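Cas13d (uncultured Ruminococcus sp, PDB 6IV9) is a CRISPR ribonuclease that binds a crRNA guide and probably uses two HEPN domains for guide maturation and target RNA cleavage. Local coordinates at residues Phe508-Glu513 with Tyr634-Tyr638; Met583-Leu588 with Ile622-Ile627; Ile644-Ala648 with Tyr727-Met731. The protein carries 2 engineered substitutions. All blocks are in the same frame, centred on the assembly; numbering follows the deposited sequence.

Contact 1 (Phe508-Glu513 with Tyr634-Tyr638). With nucleotides of chain B.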
loop_
_atom_site.group_PDB
_atom_site.type_symbol
_atom_site.label_atom_id
_atom_site.label_comp_id
_atom_site.label_asym_id
_atom_site.label_seq_id
_atom_site.Cartn_x
_atom_site.Cartn_y
_atom_site.Cartn_z
ATOM N N PHE A 508 -11.458 -3.949 -1.597
ATOM C CA PHE A 508 -11.287 -3.101 -2.795
ATOM C C PHE A 508 -9.828 -3.050 -3.246
ATOM O O PHE A 508 -9.575 -2.417 -4.239
ATOM C CB PHE A 508 -11.792 -1.702 -2.469
ATOM C CG PHE A 508 -13.219 -1.667 -1.993
ATOM C CD1 PHE A 508 -14.251 -2.011 -2.845
ATOM C CD2 PHE A 508 -13.527 -1.312 -0.699
ATOM C CE1 PHE A 508 -15.566 -1.994 -2.410
ATOM C CE2 PHE A 508 -14.839 -1.294 -0.269
ATOM C CZ PHE A 508 -15.855 -1.624 -1.123
ATOM N N LEU A 509 -8.941 -3.770 -2.575
ATOM C CA LEU A 509 -7.492 -3.627 -2.847
ATOM C C LEU A 509 -6.831 -4.915 -3.332
ATOM O O LEU A 509 -7.247 -5.981 -2.974
ATOM C CB LEU A 509 -6.800 -3.172 -1.560
ATOM C CG LEU A 509 -7.303 -1.876 -0.943
ATOM C CD1 LEU A 509 -6.531 -1.544 0.307
ATOM C CD2 LEU A 509 -7.231 -0.736 -1.929
ATOM N N ASP A 510 -5.782 -4.724 -4.115
ATOM C CA ASP A 510 -4.879 -5.776 -4.633
ATOM C C ASP A 510 -3.922 -6.169 -3.495
ATOM O O ASP A 510 -3.753 -5.381 -2.585
ATOM C CB ASP A 510 -4.170 -5.184 -5.853
ATOM C CG ASP A 510 -3.184 -6.079 -6.560
ATOM O OD1 ASP A 510 -3.613 -6.888 -7.371
ATOM O OD2 ASP A 510 -2.012 -5.984 -6.237
ATOM N N GLY A 511 -3.235 -7.293 -3.623
ATOM C CA GLY A 511 -2.330 -7.725 -2.550
ATOM C C GLY A 511 -1.253 -6.693 -2.276
ATOM O O GLY A 511 -0.918 -6.505 -1.134
ATOM N N LYS A 512 -0.707 -6.069 -3.312
ATOM C CA LYS A 512 0.338 -5.042 -3.101
ATOM C C LYS A 512 -0.242 -3.834 -2.370
ATOM O O LYS A 512 0.445 -3.250 -1.580
ATOM C CB LYS A 512 0.996 -4.675 -4.429
ATOM C CG LYS A 512 2.011 -5.704 -4.874
ATOM C CD LYS A 512 2.628 -5.432 -6.186
ATOM C CE LYS A 512 3.581 -6.531 -6.577
ATOM N NZ LYS A 512 4.482 -6.907 -5.472
ATOM N N GLU A 513 -1.450 -3.446 -2.736
ATOM C CA GLU A 513 -2.127 -2.303 -2.091
ATOM C C GLU A 513 -2.383 -2.653 -0.622
ATOM O O GLU A 513 -2.185 -1.817 0.222
ATOM C CB GLU A 513 -3.400 -1.960 -2.856
ATOM C CG GLU A 513 -3.163 -1.377 -4.230
ATOM C CD GLU A 513 -4.442 -1.095 -4.991
ATOM O OE1 GLU A 513 -5.260 -1.978 -5.071
ATOM O OE2 GLU A 513 -4.590 0.007 -5.465
ATOM N N TYR A 634 -6.999 -5.919 -11.580
ATOM C CA TYR A 634 -6.419 -4.581 -11.340
ATOM C C TYR A 634 -6.684 -3.687 -12.557
ATOM O O TYR A 634 -7.066 -2.574 -12.384
ATOM C CB TYR A 634 -4.917 -4.709 -11.077
ATOM C CG TYR A 634 -4.261 -3.425 -10.654
ATOM C CD1 TYR A 634 -3.867 -2.488 -11.586
ATOM C CD2 TYR A 634 -4.060 -3.130 -9.322
ATOM C CE1 TYR A 634 -3.274 -1.303 -11.211
ATOM C CE2 TYR A 634 -3.475 -1.943 -8.930
ATOM C CZ TYR A 634 -3.085 -1.021 -9.876
ATOM O OH TYR A 634 -2.529 0.158 -9.524
ATOM N N LEU A 635 -6.482 -4.214 -13.757
ATOM C CA LEU A 635 -6.681 -3.422 -14.991
ATOM C C LEU A 635 -8.146 -3.018 -15.147
ATOM O O LEU A 635 -8.397 -1.922 -15.511
ATOM C CB LEU A 635 -6.199 -4.248 -16.182
ATOM C CG LEU A 635 -4.688 -4.370 -16.300
ATOM C CD1 LEU A 635 -4.300 -5.494 -17.238
ATOM C CD2 LEU A 635 -4.092 -3.065 -16.771
ATOM N N ILE A 636 -9.059 -3.935 -14.903
ATOM C CA ILE A 636 -10.500 -3.604 -15.038
ATOM C C ILE A 636 -10.901 -2.573 -13.987
ATOM O O ILE A 636 -11.660 -1.715 -14.291
ATOM C CB ILE A 636 -11.360 -4.870 -14.959
ATOM C CG1 ILE A 636 -11.017 -5.830 -16.093
ATOM C CG2 ILE A 636 -12.821 -4.499 -14.964
ATOM C CD1 ILE A 636 -11.118 -5.211 -17.448
ATOM N N LYS A 637 -10.383 -2.711 -12.783
ATOM C CA LYS A 637 -10.708 -1.814 -11.656
ATOM C C LYS A 637 -10.285 -0.373 -11.963
ATOM O O LYS A 637 -11.067 0.528 -11.731
ATOM C CB LYS A 637 -9.858 -2.334 -10.500
ATOM C CG LYS A 637 -10.109 -1.772 -9.126
ATOM C CD LYS A 637 -9.494 -2.646 -8.061
ATOM C CE LYS A 637 -8.054 -2.312 -7.742
ATOM N NZ LYS A 637 -7.642 -2.801 -6.411
ATOM N N TYR A 638 -9.075 -0.192 -12.476
ATOM C CA TYR A 638 -8.528 1.169 -12.683
ATOM C C TYR A 638 -8.564 1.624 -14.140
ATOM O O TYR A 638 -8.326 2.780 -14.388
ATOM C CB TYR A 638 -7.095 1.234 -12.151
ATOM C CG TYR A 638 -7.010 1.201 -10.651
ATOM C CD1 TYR A 638 -7.781 2.039 -9.878
ATOM C CD2 TYR A 638 -6.181 0.319 -9.999
ATOM C CE1 TYR A 638 -7.731 2.005 -8.498
ATOM C CE2 TYR A 638 -6.105 0.280 -8.624
ATOM C CZ TYR A 638 -6.875 1.132 -7.869
ATOM O OH TYR A 638 -6.815 1.084 -6.523
ATOM P P G B 36 5.580 -3.066 -6.100
ATOM O OP1 G B 36 4.386 -2.865 -6.979
ATOM O OP2 G B 36 6.002 -4.471 -5.771
ATOM O "O5'" G B 36 6.916 -2.442 -6.637
ATOM C "C5'" G B 36 6.913 -1.090 -7.116
ATOM C "C4'" G B 36 8.324 -0.635 -7.391
ATOM O "O4'" G B 36 9.088 -0.665 -6.179
ATOM C "C3'" G B 36 9.098 -1.496 -8.383
ATOM O "O3'" G B 36 8.940 -1.076 -9.732
ATOM C "C2'" G B 36 10.532 -1.332 -7.937
ATOM O "O2'" G B 36 11.081 -0.111 -8.399
ATOM C "C1'" G B 36 10.380 -1.134 -6.433
ATOM N N9 G B 36 10.587 -2.362 -5.709
ATOM C C8 G B 36 9.727 -3.424 -5.580
ATOM N N7 G B 36 10.235 -4.409 -4.893
ATOM C C5 G B 36 11.513 -3.984 -4.591
ATOM C C6 G B 36 12.535 -4.626 -3.863
ATOM O O6 G B 36 12.512 -5.737 -3.326
ATOM N N1 G B 36 13.664 -3.830 -3.764
ATOM C C2 G B 36 13.795 -2.581 -4.307
ATOM N N2 G B 36 14.956 -1.968 -4.098
ATOM N N3 G B 36 12.850 -1.971 -4.993
ATOM C C4 G B 36 11.746 -2.728 -5.097
ATOM P P U B 38 4.940 -7.033 -9.681
ATOM O OP1 U B 38 4.297 -5.774 -9.872
ATOM O OP2 U B 38 4.318 -8.119 -8.968
ATOM O "O5'" U B 38 5.283 -7.525 -11.153
ATOM C "C5'" U B 38 5.771 -8.801 -11.335
ATOM C "C4'" U B 38 6.371 -8.914 -12.720
ATOM O "O4'" U B 38 7.396 -7.903 -12.861
ATOM C "C3'" U B 38 7.098 -10.231 -12.901
ATOM O "O3'" U B 38 6.145 -11.179 -13.390
ATOM C "C2'" U B 38 8.181 -9.885 -13.923
ATOM O "O2'" U B 38 7.676 -9.832 -15.237
ATOM C "C1'" U B 38 8.517 -8.454 -13.534
ATOM N N1 U B 38 9.695 -8.347 -12.670
ATOM C C2 U B 38 10.454 -7.195 -12.797
ATOM O O2 U B 38 10.172 -6.305 -13.593
ATOM N N3 U B 38 11.534 -7.115 -11.943
ATOM C C4 U B 38 11.909 -8.048 -10.976
ATOM O O4 U B 38 12.905 -7.837 -10.265
ATOM C C5 U B 38 11.031 -9.187 -10.875
ATOM C C6 U B 38 9.980 -9.292 -11.710
ATOM P P A B 37 8.125 -1.913 -10.794
ATOM O OP1 A B 37 8.514 -1.476 -12.123
ATOM O OP2 A B 37 6.646 -1.845 -10.500
ATOM O "O5'" A B 37 8.622 -3.415 -10.586
ATOM C "C5'" A B 37 7.925 -4.457 -11.318
ATOM C "C4'" A B 37 7.834 -5.746 -10.533
ATOM O "O4'" A B 37 9.174 -6.204 -10.247
ATOM C "C3'" A B 37 7.099 -5.631 -9.198
ATOM O "O3'" A B 37 6.350 -6.829 -8.991
ATOM C "C2'" A B 37 8.226 -5.524 -8.178
ATOM O "O2'" A B 37 7.918 -6.022 -6.891
ATOM C "C1'" A B 37 9.338 -6.350 -8.834
ATOM N N9 A B 37 10.653 -5.829 -8.515
ATOM C C8 A B 37 11.259 -4.716 -9.047
ATOM N N7 A B 37 12.467 -4.506 -8.584
ATOM C C5 A B 37 12.643 -5.514 -7.649
ATOM C C6 A B 37 13.707 -5.833 -6.797
ATOM N N6 A B 37 14.826 -5.120 -6.732
ATOM N N1 A B 37 13.570 -6.911 -5.992
ATOM C C2 A B 37 12.457 -7.637 -6.077
ATOM N N3 A B 37 11.378 -7.431 -6.827
ATOM C C4 A B 37 11.552 -6.358 -7.623
HETATM O O HOH W 1 -1.659 0.542 -7.011
#
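A capping box can do more than begin a helix, as the start of helix 511-535 illustrates. Asp510, the N-cap, accepts from Lys512 N through OD2 (3.2 Å), and Glu513 OE1 accepts in return from Asp510 N (3.0 Å). Lys512 NZ donates to OP2 of G36 of the crRNA (2.9 Å), so one helix start meets both protein and guide. The carboxylate of Glu513 is shared with helix 630-638. Tyr634 opens the segment 634-638: the edge of its ring meets Asp510, with CD2 4.0 Å from Asp510 CB, while a water 2.7 Å from Tyr634 OH reaches Glu513 OE2 only weakly (3.4 Å). Leu635 packs on helices 713-760 and 581-591, Ile636 on Asp586 of the latter. Lys637, bent at chi3 (88°), brings NZ to 2.9 Å from Glu513 OE1 in a salt bridge and, in a hydrogen bond, to 2.9 Å from Phe508 O, two residues before the N-cap. The charge is thus balanced inside the protein, where helix 168-197 also packs against this site. Tyr638 completes the segment by donating a hydrogen bond to the other carboxylate oxygen: Tyr638 OH lies 2.7 Å from Glu513 OE2.

Contact 2 (Met583-Leu588 with Ile622-Ile627)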
loop_
_atom_site.group_PDB
_atom_site.type_symbol
_atom_site.label_atom_id
_atom_site.label_comp_id
_atom_site.label_asym_id
_atom_site.label_seq_id
_atom_site.Cartn_x
_atom_site.Cartn_y
_atom_site.Cartn_z
ATOM N N MET A 583 -18.053 -10.093 -16.892
ATOM C CA MET A 583 -16.630 -10.467 -16.756
ATOM C C MET A 583 -16.123 -11.114 -18.045
ATOM O O MET A 583 -15.014 -10.832 -18.434
ATOM C CB MET A 583 -16.459 -11.406 -15.570
ATOM C CG MET A 583 -16.798 -10.717 -14.280
ATOM S SD MET A 583 -16.866 -11.849 -12.929
ATOM C CE MET A 583 -17.344 -10.700 -11.643
ATOM N N PHE A 584 -16.934 -11.961 -18.660
ATOM C CA PHE A 584 -16.528 -12.613 -19.927
ATOM C C PHE A 584 -16.354 -11.545 -20.997
ATOM O O PHE A 584 -15.432 -11.615 -21.759
ATOM C CB PHE A 584 -17.508 -13.715 -20.316
ATOM C CG PHE A 584 -17.370 -14.941 -19.460
ATOM C CD1 PHE A 584 -16.226 -15.705 -19.507
ATOM C CD2 PHE A 584 -18.360 -15.301 -18.575
ATOM C CE1 PHE A 584 -16.085 -16.811 -18.698
ATOM C CE2 PHE A 584 -18.222 -16.416 -17.776
ATOM C CZ PHE A 584 -17.086 -17.171 -17.839
ATOM N N ARG A 585 -17.250 -10.572 -21.025
ATOM C CA ARG A 585 -17.086 -9.487 -22.014
ATOM C C ARG A 585 -15.785 -8.737 -21.711
ATOM O O ARG A 585 -15.079 -8.435 -22.637
ATOM C CB ARG A 585 -18.278 -8.534 -22.004
ATOM C CG ARG A 585 -18.036 -7.289 -22.836
ATOM C CD ARG A 585 -19.207 -6.342 -22.904
ATOM N NE ARG A 585 -20.312 -6.869 -23.678
ATOM C CZ ARG A 585 -20.419 -6.782 -24.989
ATOM N NH1 ARG A 585 -19.510 -6.146 -25.694
ATOM N NH2 ARG A 585 -21.435 -7.344 -25.598
ATOM N N ASP A 586 -15.498 -8.484 -20.436
ATOM C CA ASP A 586 -14.258 -7.765 -20.068
ATOM C C ASP A 586 -13.055 -8.583 -20.546
ATOM O O ASP A 586 -12.178 -8.013 -21.133
ATOM C CB ASP A 586 -14.181 -7.531 -18.558
ATOM C CG ASP A 586 -15.091 -6.439 -18.033
ATOM O OD1 ASP A 586 -15.535 -5.618 -18.830
ATOM O OD2 ASP A 586 -15.348 -6.437 -16.843
ATOM N N ALA A 587 -13.063 -9.888 -20.307
ATOM C CA ALA A 587 -11.929 -10.747 -20.706
ATOM C C ALA A 587 -11.750 -10.805 -22.226
ATOM O O ALA A 587 -10.655 -10.598 -22.686
ATOM C CB ALA A 587 -12.095 -12.119 -20.121
ATOM N N LEU A 588 -12.810 -11.049 -22.979
ATOM C CA LEU A 588 -12.673 -11.101 -24.453
ATOM C C LEU A 588 -12.223 -9.742 -24.994
ATOM O O LEU A 588 -11.403 -9.728 -25.850
ATOM C CB LEU A 588 -14.012 -11.518 -25.060
ATOM C CG LEU A 588 -14.204 -13.018 -25.219
ATOM C CD1 LEU A 588 -13.993 -13.744 -23.915
ATOM C CD2 LEU A 588 -15.566 -13.332 -25.798
ATOM N N ILE A 622 -10.734 -19.200 -20.203
ATOM C CA ILE A 622 -10.818 -17.725 -20.024
ATOM C C ILE A 622 -10.971 -17.393 -18.536
ATOM O O ILE A 622 -10.368 -16.451 -18.079
ATOM C CB ILE A 622 -11.969 -17.146 -20.866
ATOM C CG1 ILE A 622 -11.726 -17.352 -22.358
ATOM C CG2 ILE A 622 -12.200 -15.684 -20.558
ATOM C CD1 ILE A 622 -10.660 -16.464 -22.908
ATOM N N THR A 623 -11.795 -18.151 -17.831
ATOM C CA THR A 623 -11.983 -17.886 -16.395
ATOM C C THR A 623 -10.670 -18.086 -15.635
ATOM O O THR A 623 -10.298 -17.208 -14.895
ATOM C CB THR A 623 -13.021 -18.859 -15.822
ATOM O OG1 THR A 623 -14.270 -18.619 -16.455
ATOM C CG2 THR A 623 -13.157 -18.738 -14.326
ATOM N N ASN A 624 -10.002 -19.213 -15.839
ATOM C CA ASN A 624 -8.747 -19.514 -15.113
ATOM C C ASN A 624 -7.617 -18.550 -15.461
ATOM O O ASN A 624 -6.887 -18.199 -14.574
ATOM C CB ASN A 624 -8.216 -20.902 -15.441
ATOM C CG ASN A 624 -9.110 -22.005 -14.940
ATOM O OD1 ASN A 624 -10.145 -21.738 -14.364
ATOM N ND2 ASN A 624 -8.705 -23.235 -15.162
ATOM N N ASN A 625 -7.474 -18.189 -16.731
ATOM C CA ASN A 625 -6.307 -17.388 -17.163
ATOM C C ASN A 625 -6.565 -15.889 -17.239
ATOM O O ASN A 625 -5.600 -15.164 -17.297
ATOM C CB ASN A 625 -5.778 -17.923 -18.483
ATOM C CG ASN A 625 -5.256 -19.318 -18.282
ATOM O OD1 ASN A 625 -4.185 -19.492 -17.738
ATOM N ND2 ASN A 625 -6.053 -20.300 -18.634
ATOM N N VAL A 626 -7.811 -15.463 -17.308
ATOM C CA VAL A 626 -8.025 -14.001 -17.425
ATOM C C VAL A 626 -8.836 -13.481 -16.240
ATOM O O VAL A 626 -8.315 -12.699 -15.483
ATOM C CB VAL A 626 -8.674 -13.637 -18.769
ATOM C CG1 VAL A 626 -8.804 -12.145 -18.942
ATOM C CG2 VAL A 626 -7.906 -14.241 -19.927
ATOM N N ILE A 627 -10.054 -13.975 -16.093
ATOM C CA ILE A 627 -10.976 -13.476 -15.041
ATOM C C ILE A 627 -10.366 -13.696 -13.660
ATOM O O ILE A 627 -10.481 -12.817 -12.858
ATOM C CB ILE A 627 -12.365 -14.127 -15.170
ATOM C CG1 ILE A 627 -13.040 -13.755 -16.491
ATOM C CG2 ILE A 627 -13.217 -13.777 -13.970
ATOM C CD1 ILE A 627 -14.299 -14.514 -16.786
#
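Helix packing often comes down to a bump on one helix fitting a hollow on the other, and helices 581-591 and 617-627 give a clear example. Their segments here cross at 66°, with the axes 9.9 Å apart at closest approach. The small bump is Ala587, whose methyl enters a hollow lined by three side chains: Ala587 CB lies 3.5 Å from Val626 CG1, 3.6 Å from Ile622 CG2 and 4.1 Å from Ile627 CG1. In the reverse direction the larger bump is Ile627, the residue most covered by its partner helix. Its tip lodges beside Met583, with Ile627 CD1 4.0 Å from Met583 CB, and lies over one face of the Phe584 ring in a CH-pi contact, CD1 being 3.8 Å from the centroid. The edge of the same ring abuts Thr623, whose hydroxyl is bonded to the carbonyl of Arg619, and Ile622, whose CG2 also touches Leu588 CD1 at 4.3 Å. A pi-type turn at 623-627 widens the helix here: Ile622 O accepts from both Val626 N (2.8 Å) and Ile627 N (3.2 Å), and Val626 and Ile627 both point toward the facing helix. Val626 also packs on Ile724 of helix 713-760 and Phe632 of helix 630-638, so the pair belongs to a larger group of packed helices. No hydrogen bond links the segments, consistent with a join held by apolar burial and complementary shape.

Contact 3 (Ile644-Ala648 with Tyr727-Met731). With nucleotides of chain B.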
loop_
_atom_site.group_PDB
_atom_site.type_symbol
_atom_site.label_atom_id
_atom_site.label_comp_id
_atom_site.label_asym_id
_atom_site.label_seq_id
_atom_site.Cartn_x
_atom_site.Cartn_y
_atom_site.Cartn_z
ATOM N N ILE A 644 -7.314 -0.412 -22.848
ATOM C CA ILE A 644 -6.021 -1.076 -22.534
ATOM C C ILE A 644 -5.553 -1.859 -23.763
ATOM O O ILE A 644 -4.390 -1.788 -24.101
ATOM C CB ILE A 644 -6.183 -1.990 -21.309
ATOM C CG1 ILE A 644 -6.245 -1.156 -20.034
ATOM C CG2 ILE A 644 -5.069 -3.016 -21.256
ATOM C CD1 ILE A 644 -5.104 -0.204 -19.908
ATOM N N ARG A 645 -6.469 -2.553 -24.421
ATOM C CA ARG A 645 -6.090 -3.333 -25.618
ATOM C C ARG A 645 -5.545 -2.382 -26.684
ATOM O O ARG A 645 -4.644 -2.774 -27.344
ATOM C CB ARG A 645 -7.250 -4.162 -26.156
ATOM C CG ARG A 645 -6.910 -4.928 -27.422
ATOM C CD ARG A 645 -5.786 -5.918 -27.244
ATOM N NE ARG A 645 -5.342 -6.551 -28.468
ATOM C CZ ARG A 645 -4.369 -6.103 -29.234
ATOM N NH1 ARG A 645 -3.732 -5.001 -28.914
ATOM N NH2 ARG A 645 -4.027 -6.752 -30.322
ATOM N N GLU A 646 -6.130 -1.201 -26.849
ATOM C CA GLU A 646 -5.635 -0.212 -27.842
ATOM C C GLU A 646 -4.249 0.304 -27.447
ATOM O O GLU A 646 -3.407 0.455 -28.302
ATOM C CB GLU A 646 -6.620 0.931 -28.022
ATOM C CG GLU A 646 -7.906 0.475 -28.667
ATOM C CD GLU A 646 -7.736 -0.232 -30.001
ATOM O OE1 GLU A 646 -7.198 0.384 -30.934
ATOM O OE2 GLU A 646 -8.145 -1.397 -30.096
ATOM N N VAL A 647 -4.045 0.551 -26.158
ATOM C CA VAL A 647 -2.732 1.048 -25.663
ATOM C C VAL A 647 -1.664 -0.003 -25.940
ATOM O O VAL A 647 -0.569 0.373 -26.243
ATOM C CB VAL A 647 -2.752 1.439 -24.182
ATOM C CG1 VAL A 647 -1.351 1.719 -23.690
ATOM C CG2 VAL A 647 -3.646 2.633 -23.954
ATOM N N ALA A 648 -2.041 -1.280 -25.923
ATOM C CA ALA A 648 -1.119 -2.417 -26.148
ATOM C C ALA A 648 -0.578 -2.418 -27.576
ATOM O O ALA A 648 0.350 -3.135 -27.836
ATOM C CB ALA A 648 -1.780 -3.729 -25.849
ATOM N N TYR A 727 1.022 -10.730 -21.439
ATOM C CA TYR A 727 0.221 -9.575 -21.900
ATOM C C TYR A 727 -0.412 -8.877 -20.697
ATOM O O TYR A 727 -0.279 -7.692 -20.568
ATOM C CB TYR A 727 -0.878 -10.050 -22.852
ATOM C CG TYR A 727 -1.902 -9.003 -23.188
ATOM C CD1 TYR A 727 -1.541 -7.841 -23.821
ATOM C CD2 TYR A 727 -3.225 -9.148 -22.837
ATOM C CE1 TYR A 727 -2.463 -6.866 -24.128
ATOM C CE2 TYR A 727 -4.165 -8.179 -23.126
ATOM C CZ TYR A 727 -3.786 -7.028 -23.779
ATOM O OH TYR A 727 -4.674 -6.052 -24.067
ATOM N N LEU A 728 -1.037 -9.638 -19.816
ATOM C CA LEU A 728 -1.674 -9.019 -18.630
ATOM C C LEU A 728 -0.619 -8.355 -17.741
ATOM O O LEU A 728 -0.882 -7.297 -17.229
ATOM C CB LEU A 728 -2.442 -10.096 -17.868
ATOM C CG LEU A 728 -3.690 -10.603 -18.571
ATOM C CD1 LEU A 728 -4.347 -11.710 -17.779
ATOM C CD2 LEU A 728 -4.654 -9.470 -18.822
ATOM N N THR A 729 0.513 -9.015 -17.549
ATOM C CA THR A 729 1.585 -8.460 -16.693
ATOM C C THR A 729 2.089 -7.140 -17.276
ATOM O O THR A 729 2.203 -6.193 -16.544
ATOM C CB THR A 729 2.755 -9.436 -16.555
ATOM O OG1 THR A 729 2.272 -10.629 -15.960
ATOM C CG2 THR A 729 3.882 -8.878 -15.723
ATOM N N VAL A 730 2.334 -7.091 -18.570
ATOM C CA VAL A 730 2.891 -5.838 -19.144
ATOM C C VAL A 730 1.903 -4.675 -18.995
ATOM O O VAL A 730 2.306 -3.612 -18.617
ATOM C CB VAL A 730 3.305 -6.068 -20.608
ATOM C CG1 VAL A 730 3.552 -4.769 -21.328
ATOM C CG2 VAL A 730 4.497 -6.994 -20.706
ATOM N N MET A 731 0.644 -4.887 -19.338
ATOM C CA MET A 731 -0.364 -3.808 -19.216
ATOM C C MET A 731 -0.563 -3.441 -17.736
ATOM O O MET A 731 -0.697 -2.294 -17.437
ATOM C CB MET A 731 -1.672 -4.190 -19.908
ATOM C CG MET A 731 -1.479 -4.513 -21.373
ATOM S SD MET A 731 -0.357 -3.415 -22.287
ATOM C CE MET A 731 -1.245 -1.871 -22.220
ATOM P P U B 38 4.940 -7.033 -9.681
ATOM O OP1 U B 38 4.297 -5.774 -9.872
ATOM O OP2 U B 38 4.318 -8.119 -8.968
ATOM O "O5'" U B 38 5.283 -7.525 -11.153
ATOM C "C5'" U B 38 5.771 -8.801 -11.335
ATOM C "C4'" U B 38 6.371 -8.914 -12.720
ATOM O "O4'" U B 38 7.396 -7.903 -12.861
ATOM C "C3'" U B 38 7.098 -10.231 -12.901
ATOM O "O3'" U B 38 6.145 -11.179 -13.390
ATOM C "C2'" U B 38 8.181 -9.885 -13.923
ATOM O "O2'" U B 38 7.676 -9.832 -15.237
ATOM C "C1'" U B 38 8.517 -8.454 -13.534
ATOM N N1 U B 38 9.695 -8.347 -12.670
ATOM C C2 U B 38 10.454 -7.195 -12.797
ATOM O O2 U B 38 10.172 -6.305 -13.593
ATOM N N3 U B 38 11.534 -7.115 -11.943
ATOM C C4 U B 38 11.909 -8.048 -10.976
ATOM O O4 U B 38 12.905 -7.837 -10.265
ATOM C C5 U B 38 11.031 -9.187 -10.875
ATOM C C6 U B 38 9.980 -9.292 -11.710
#
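Apolar packing combines with polar groups bonded to other segments where helix 641-647 meets the long helix 713-760. The apolar part centres on Met731, the most covered residue of the contact. Its side chain folds back with all three chi angles near m and lies along residues 644-648: Met731 CB is 3.8 Å from Ile644 CG2, SD is 3.8 Å from Ala648 CB, and the terminal CE is 3.9 Å from Val647 CG1. The same methyl approaches the backbone, with Met731 CE 3.7 Å from Ile644 O. One turn earlier, Tyr727 sets its ring edge against Ala648, with CE1 3.6 Å from Ala648 CB.

The polar groups look past each other. Tyr727 OH passes 3.4 Å from Arg645 CD, but it hydrogen-bonds to the carbonyl of Ile590, while Arg645 NH2 bonds to the carbonyls of Lys695 and Ile697. Two large polar side chains therefore lie buried side by side, each hydrogen-bonded to backbone oxygens of surrounding segments.

RNA contact falls to another face of the long helix, where Thr729 CG2 lies 3.9 Å from C4' of crRNA nucleotide U38. The whole is helix-on-helix packing in an all-helical part of the chain: short helix 641-647 lies against long helix 713-760, which itself meets the crRNA through Thr729.

The three contacts form one continuous patch of packed helices, with centres 14 to 16 Å apart. Helices 617-627, 630-638 and 641-647 follow one another in the chain and supply one side of contacts 2, 1 and 3 in turn; contact 2 is nested within the loop that contact 1 closes, and contact 3 opens afterwards. Helix 630-638 bridges its neighbours: Ile636 CG2 meets Asp586 OD2 of contact 2 at 3.7 Å, and Leu635 CD2 meets Met731 O of contact 3 at 3.5 Å. Contacts 2 and 3 touch through Asn625 O and Leu728 CD1, 3.7 Å apart. All border the crRNA: contacts 1 and 3 share U38, and contact 2 comes within about 4 Å, nearest atoms, of the RNA.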